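PDB 6HP2: putative polyketide synthase from Brevibacillus brevis, which binds S-adenosyl-L-homocysteine in this O-methyltransferase domain of a trans-AT polyketide synthase that is probably involved in making the antibiotic bacillaene. Local coordinates for residues A[260-263]-A[264-267]; A[226-230]-A[231-235]. All coordinates share one frame; numbering follows the deposited sequence.

Interaction 1 of 2, residues A[260-263]-A[264-267]; sequences HLPK and AVQD
K263 and D267 meet because K263 sets CG opposite its own backbone N (chi1 -172°) and then bends at CG (chi2 60°), while D267 turns its CG to lie beside its backbone N. The two side chains thus slant across one another on the first turn of helix 263-281, an i to i+4 pair at a helix N-terminus with P262 as the N-cap residue. The contact is a salt bridge at the long end of the range, K263 NZ lying 3.5 Å from D267 OD1. The lysine's carbons also meet the carboxylate as the chain crosses it: K263 CE is 3.4 Å from D267 OD1, and CG lies near OD2. Beneath them, D267 N donates to K263 O at 2.7 Å. One residue earlier, Q266 N reaches P262 O, also at 2.7 Å and straighter (158° at the hydrogen, the D267 N bond being more bent), so the proline carbonyl already serves the helix although P262 itself stands just before it. V265 projects from another side of the turn. Its CG1 branch comes up against L261, whose side chain reaches forward from the loop, and both residues also touch L64 of helix 59-64; this apolar patch joins the start of helix 263-281 to that helix. P262 adds a looser touch from its ring to V265. The chain of Q266 runs out extended, back toward the loop. The closest apolar approach is L261 CD1 to V265 CG1, 3.7 Å.

Interaction 2 of 2, residues A[226-230]-A[231-235]; sequences ELLAE and HQLVI
H231 and E230 cross obliquely where helix 221-230 ends in a Schellman motif and the chain turns back into strand 233-240. The aliphatic part of E230 lies over one face of the imidazole in a CH-pi contact, with CG 4.2 Å from the ring centroid and displaced toward the rim. E230 bends at CG, and its carboxylate plane stands 80° from the ring plane. The edge of the same ring meets the preceding turn of the helix: L227 O lies near the ring plane, 3.1 Å from H231 CD2, and L227 CD1 also comes near that carbon. At its polar end H231 NE2 is hydrogen-bonded to H180 ND1 of helix 179-188, a bond that would limit rotation of the ring. The backbone supplies the turn itself. Q232 takes a positive phi (69°) as the C-prime residue, its N donating to A229 O at 3.1 Å, and L233 N closes the wider loop to L228 O at 3.0 Å. L228 O is gripped twice, since H231 N also reaches it, from the opposite face of the carbonyl plane; a weak bond runs from H231 N to L227 O. Beyond the turn, the L228 and L233 side chains meet at their CB atoms, 4.1 Å apart. L228, with CG set beside its backbone N (chi1 -61°), sends its tip on to I235, the two side chains crossing at about a right angle. L228 and I235 both touch L291 of strand 284-293, so the helix end packs onto the sheet of this Rossmann-like methyltransferase. The tightest apolar approach between helix and strand is L228 CD1 to I235 CG1, 3.8 Å.

Interaction 2 comes first along the chain, and strand 233-240, which it opens, leads through helices 242-249 and 254-258 to interaction 1. The two lie on opposite sides of the chain's centre, their own centres 40 Å apart and their nearest atoms about 25 Å apart, so neither touches the other. They lie at opposite kinds of helix end, in two different helices: 260-267 starts helix 263-281 at the surface, whereas 226-235 finishes helix 221-230 in a buried setting against the mixed sheet. Both lie away from the S-adenosyl-L-homocysteine site; in interaction 2 the side chain of L227 is about 13 Å from the bound ligand.

Interaction 1 of 2, residues A[260-263]-A[264-267]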
loop_
_atom_site.group_PDB
_atom_site.type_symbol
_atom_site.label_atom_id
_atom_site.label_comp_id
_atom_site.label_asym_id
_atom_site.label_seq_id
_atom_site.Cartn_x
_atom_site.Cartn_y
_atom_site.Cartn_z
ATOM N N HIS A 260 5.958 27.827 6.423
ATOM C CA HIS A 260 7.315 28.356 6.461
ATOM C C HIS A 260 8.281 27.533 5.619
ATOM O O HIS A 260 9.493 27.619 5.819
ATOM C CB HIS A 260 7.804 28.419 7.901
ATOM C CG HIS A 260 7.086 29.431 8.731
ATOM N ND1 HIS A 260 5.868 29.175 9.329
ATOM C CD2 HIS A 260 7.408 30.708 9.056
ATOM C CE1 HIS A 260 5.480 30.250 9.998
ATOM N NE2 HIS A 260 6.396 31.192 9.849
ATOM N N LEU A 261 7.759 26.729 4.696
ATOM C CA LEU A 261 8.530 25.922 3.763
ATOM C C LEU A 261 8.264 26.411 2.346
ATOM O O LEU A 261 7.204 26.999 2.073
ATOM C CB LEU A 261 8.159 24.431 3.846
ATOM C CG LEU A 261 8.297 23.805 5.218
ATOM C CD1 LEU A 261 7.888 22.329 5.164
ATOM C CD2 LEU A 261 9.721 23.980 5.726
ATOM N N PRO A 262 9.198 26.188 1.424
ATOM C CA PRO A 262 8.983 26.628 0.043
ATOM C C PRO A 262 7.669 26.075 -0.483
ATOM O O PRO A 262 7.266 24.940 -0.158
ATOM C CB PRO A 262 10.200 26.058 -0.713
ATOM C CG PRO A 262 11.267 25.939 0.336
ATOM C CD PRO A 262 10.557 25.634 1.637
ATOM N N LYS A 263 7.047 26.843 -1.380
ATOM C CA LYS A 263 5.810 26.389 -2.010
ATOM C C LYS A 263 5.933 24.952 -2.521
ATOM O O LYS A 263 5.094 24.104 -2.216
ATOM C CB LYS A 263 5.435 27.335 -3.148
ATOM C CG LYS A 263 4.087 27.088 -3.765
ATOM C CD LYS A 263 2.987 27.234 -2.721
ATOM C CE LYS A 263 1.604 27.245 -3.360
ATOM N NZ LYS A 263 0.529 27.140 -2.328
ATOM N N ALA A 264 6.990 24.654 -3.280
ATOM C CA ALA A 264 7.153 23.317 -3.831
ATOM C C ALA A 264 7.030 22.263 -2.736
ATOM O O ALA A 264 6.164 21.380 -2.797
ATOM C CB ALA A 264 8.493 23.194 -4.539
ATOM N N VAL A 265 7.885 22.364 -1.710
ATOM C CA VAL A 265 7.819 21.464 -0.563
ATOM C C VAL A 265 6.426 21.464 0.049
ATOM O O VAL A 265 5.890 20.409 0.425
ATOM C CB VAL A 265 8.888 21.855 0.475
ATOM C CG1 VAL A 265 8.691 21.043 1.780
ATOM C CG2 VAL A 265 10.251 21.664 -0.063
ATOM N N GLN A 266 5.816 22.649 0.160
ATOM C CA GLN A 266 4.499 22.781 0.785
ATOM C C GLN A 266 3.422 22.064 -0.020
ATOM O O GLN A 266 2.459 21.548 0.554
ATOM C CB GLN A 266 4.167 24.275 0.936
ATOM C CG GLN A 266 2.954 24.622 1.698
ATOM C CD GLN A 266 2.794 26.124 1.880
ATOM O OE1 GLN A 266 3.747 26.889 1.697
ATOM N NE2 GLN A 266 1.591 26.554 2.258
ATOM N N ASP A 267 3.573 22.000 -1.342
ATOM C CA ASP A 267 2.511 21.454 -2.179
ATOM C C ASP A 267 2.441 19.935 -2.086
ATOM O O ASP A 267 1.349 19.363 -2.135
ATOM C CB ASP A 267 2.718 21.882 -3.632
ATOM C CG ASP A 267 2.345 23.331 -3.872
ATOM O OD1 ASP A 267 1.443 23.835 -3.164
ATOM O OD2 ASP A 267 2.958 23.966 -4.767
#

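Interaction 2 of 2, residues A[226-230]-A[231-235]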
loop_
_atom_site.group_PDB
_atom_site.type_symbol
_atom_site.label_atom_id
_atom_site.label_comp_id
_atom_site.label_asym_id
_atom_site.label_seq_id
_atom_site.Cartn_x
_atom_site.Cartn_y
_atom_site.Cartn_z
ATOM N N GLU A 226 -18.699 -4.090 -4.385
ATOM C CA GLU A 226 -19.122 -4.346 -5.758
ATOM C C GLU A 226 -17.976 -4.318 -6.767
ATOM O O GLU A 226 -17.980 -5.103 -7.732
ATOM C CB GLU A 226 -20.193 -3.331 -6.129
ATOM C CG GLU A 226 -21.492 -3.548 -5.329
ATOM C CD GLU A 226 -22.507 -2.394 -5.481
ATOM O OE1 GLU A 226 -22.285 -1.430 -6.258
ATOM O OE2 GLU A 226 -23.501 -2.436 -4.747
ATOM N N LEU A 227 -17.017 -3.420 -6.568
ATOM C CA LEU A 227 -15.869 -3.346 -7.457
ATOM C C LEU A 227 -15.082 -4.655 -7.409
ATOM O O LEU A 227 -14.732 -5.229 -8.442
ATOM C CB LEU A 227 -14.971 -2.180 -7.057
ATOM C CG LEU A 227 -13.610 -2.049 -7.761
ATOM C CD1 LEU A 227 -13.847 -1.795 -9.245
ATOM C CD2 LEU A 227 -12.788 -0.928 -7.136
ATOM N N LEU A 228 -14.798 -5.139 -6.206
ATOM C CA LEU A 228 -14.079 -6.397 -6.065
ATOM C C LEU A 228 -14.902 -7.555 -6.600
ATOM O O LEU A 228 -14.405 -8.321 -7.416
ATOM C CB LEU A 228 -13.698 -6.650 -4.611
ATOM C CG LEU A 228 -12.791 -5.619 -4.002
ATOM C CD1 LEU A 228 -12.542 -5.962 -2.530
ATOM C CD2 LEU A 228 -11.449 -5.518 -4.723
ATOM N N ALA A 229 -16.174 -7.685 -6.160
ATOM C CA ALA A 229 -17.028 -8.777 -6.605
ATOM C C ALA A 229 -17.144 -8.778 -8.130
ATOM O O ALA A 229 -17.140 -9.833 -8.762
ATOM C CB ALA A 229 -18.457 -8.659 -5.999
ATOM N N GLU A 230 -17.180 -7.594 -8.751
ATOM C CA GLU A 230 -17.336 -7.531 -10.210
ATOM C C GLU A 230 -16.141 -8.158 -10.912
ATOM O O GLU A 230 -16.286 -8.736 -11.997
ATOM C CB GLU A 230 -17.495 -6.088 -10.682
ATOM C CG GLU A 230 -17.648 -5.975 -12.175
ATOM C CD GLU A 230 -19.005 -6.477 -12.635
ATOM O OE1 GLU A 230 -19.969 -6.379 -11.844
ATOM O OE2 GLU A 230 -19.096 -7.005 -13.771
ATOM N N HIS A 231 -14.953 -8.069 -10.309
ATOM C CA HIS A 231 -13.766 -8.676 -10.908
ATOM C C HIS A 231 -13.342 -9.970 -10.213
ATOM O O HIS A 231 -12.161 -10.281 -10.154
ATOM C CB HIS A 231 -12.664 -7.636 -10.934
ATOM C CG HIS A 231 -13.051 -6.436 -11.744
ATOM N ND1 HIS A 231 -12.996 -6.436 -13.126
ATOM C CD2 HIS A 231 -13.681 -5.289 -11.394
ATOM C CE1 HIS A 231 -13.498 -5.302 -13.580
ATOM N NE2 HIS A 231 -13.892 -4.580 -12.546
ATOM N N GLN A 232 -14.309 -10.728 -9.707
ATOM C CA GLN A 232 -14.104 -12.083 -9.185
ATOM C C GLN A 232 -13.295 -12.109 -7.891
ATOM O O GLN A 232 -12.782 -13.151 -7.483
ATOM C CB GLN A 232 -13.427 -12.965 -10.240
ATOM C CG GLN A 232 -14.224 -13.181 -11.538
ATOM C CD GLN A 232 -14.117 -12.015 -12.501
ATOM O OE1 GLN A 232 -13.020 -11.580 -12.854
ATOM N NE2 GLN A 232 -15.260 -11.500 -12.931
ATOM N N LEU A 233 -13.165 -10.997 -7.203
ATOM C CA LEU A 233 -12.344 -10.982 -6.009
ATOM C C LEU A 233 -13.172 -10.963 -4.736
ATOM O O LEU A 233 -14.209 -10.304 -4.649
ATOM C CB LEU A 233 -11.407 -9.765 -6.051
ATOM C CG LEU A 233 -10.417 -9.764 -7.185
ATOM C CD1 LEU A 233 -9.705 -8.363 -7.350
ATOM C CD2 LEU A 233 -9.330 -10.825 -7.020
ATOM N N VAL A 234 -12.655 -11.603 -3.706
ATOM C CA VAL A 234 -13.244 -11.550 -2.391
ATOM C C VAL A 234 -12.181 -11.246 -1.381
ATOM O O VAL A 234 -11.008 -11.560 -1.570
ATOM C CB VAL A 234 -13.965 -12.890 -2.038
ATOM C CG1 VAL A 234 -15.123 -13.041 -2.979
ATOM C CG2 VAL A 234 -13.006 -14.048 -2.172
ATOM N N ILE A 235 -12.644 -10.685 -0.281
ATOM C CA ILE A 235 -11.807 -10.302 0.830
ATOM C C ILE A 235 -11.558 -11.507 1.703
ATOM O O ILE A 235 -12.481 -12.017 2.332
ATOM C CB ILE A 235 -12.446 -9.168 1.627
ATOM C CG1 ILE A 235 -12.576 -7.937 0.758
ATOM C CG2 ILE A 235 -11.628 -8.948 2.905
ATOM C CD1 ILE A 235 -13.572 -6.883 1.360
#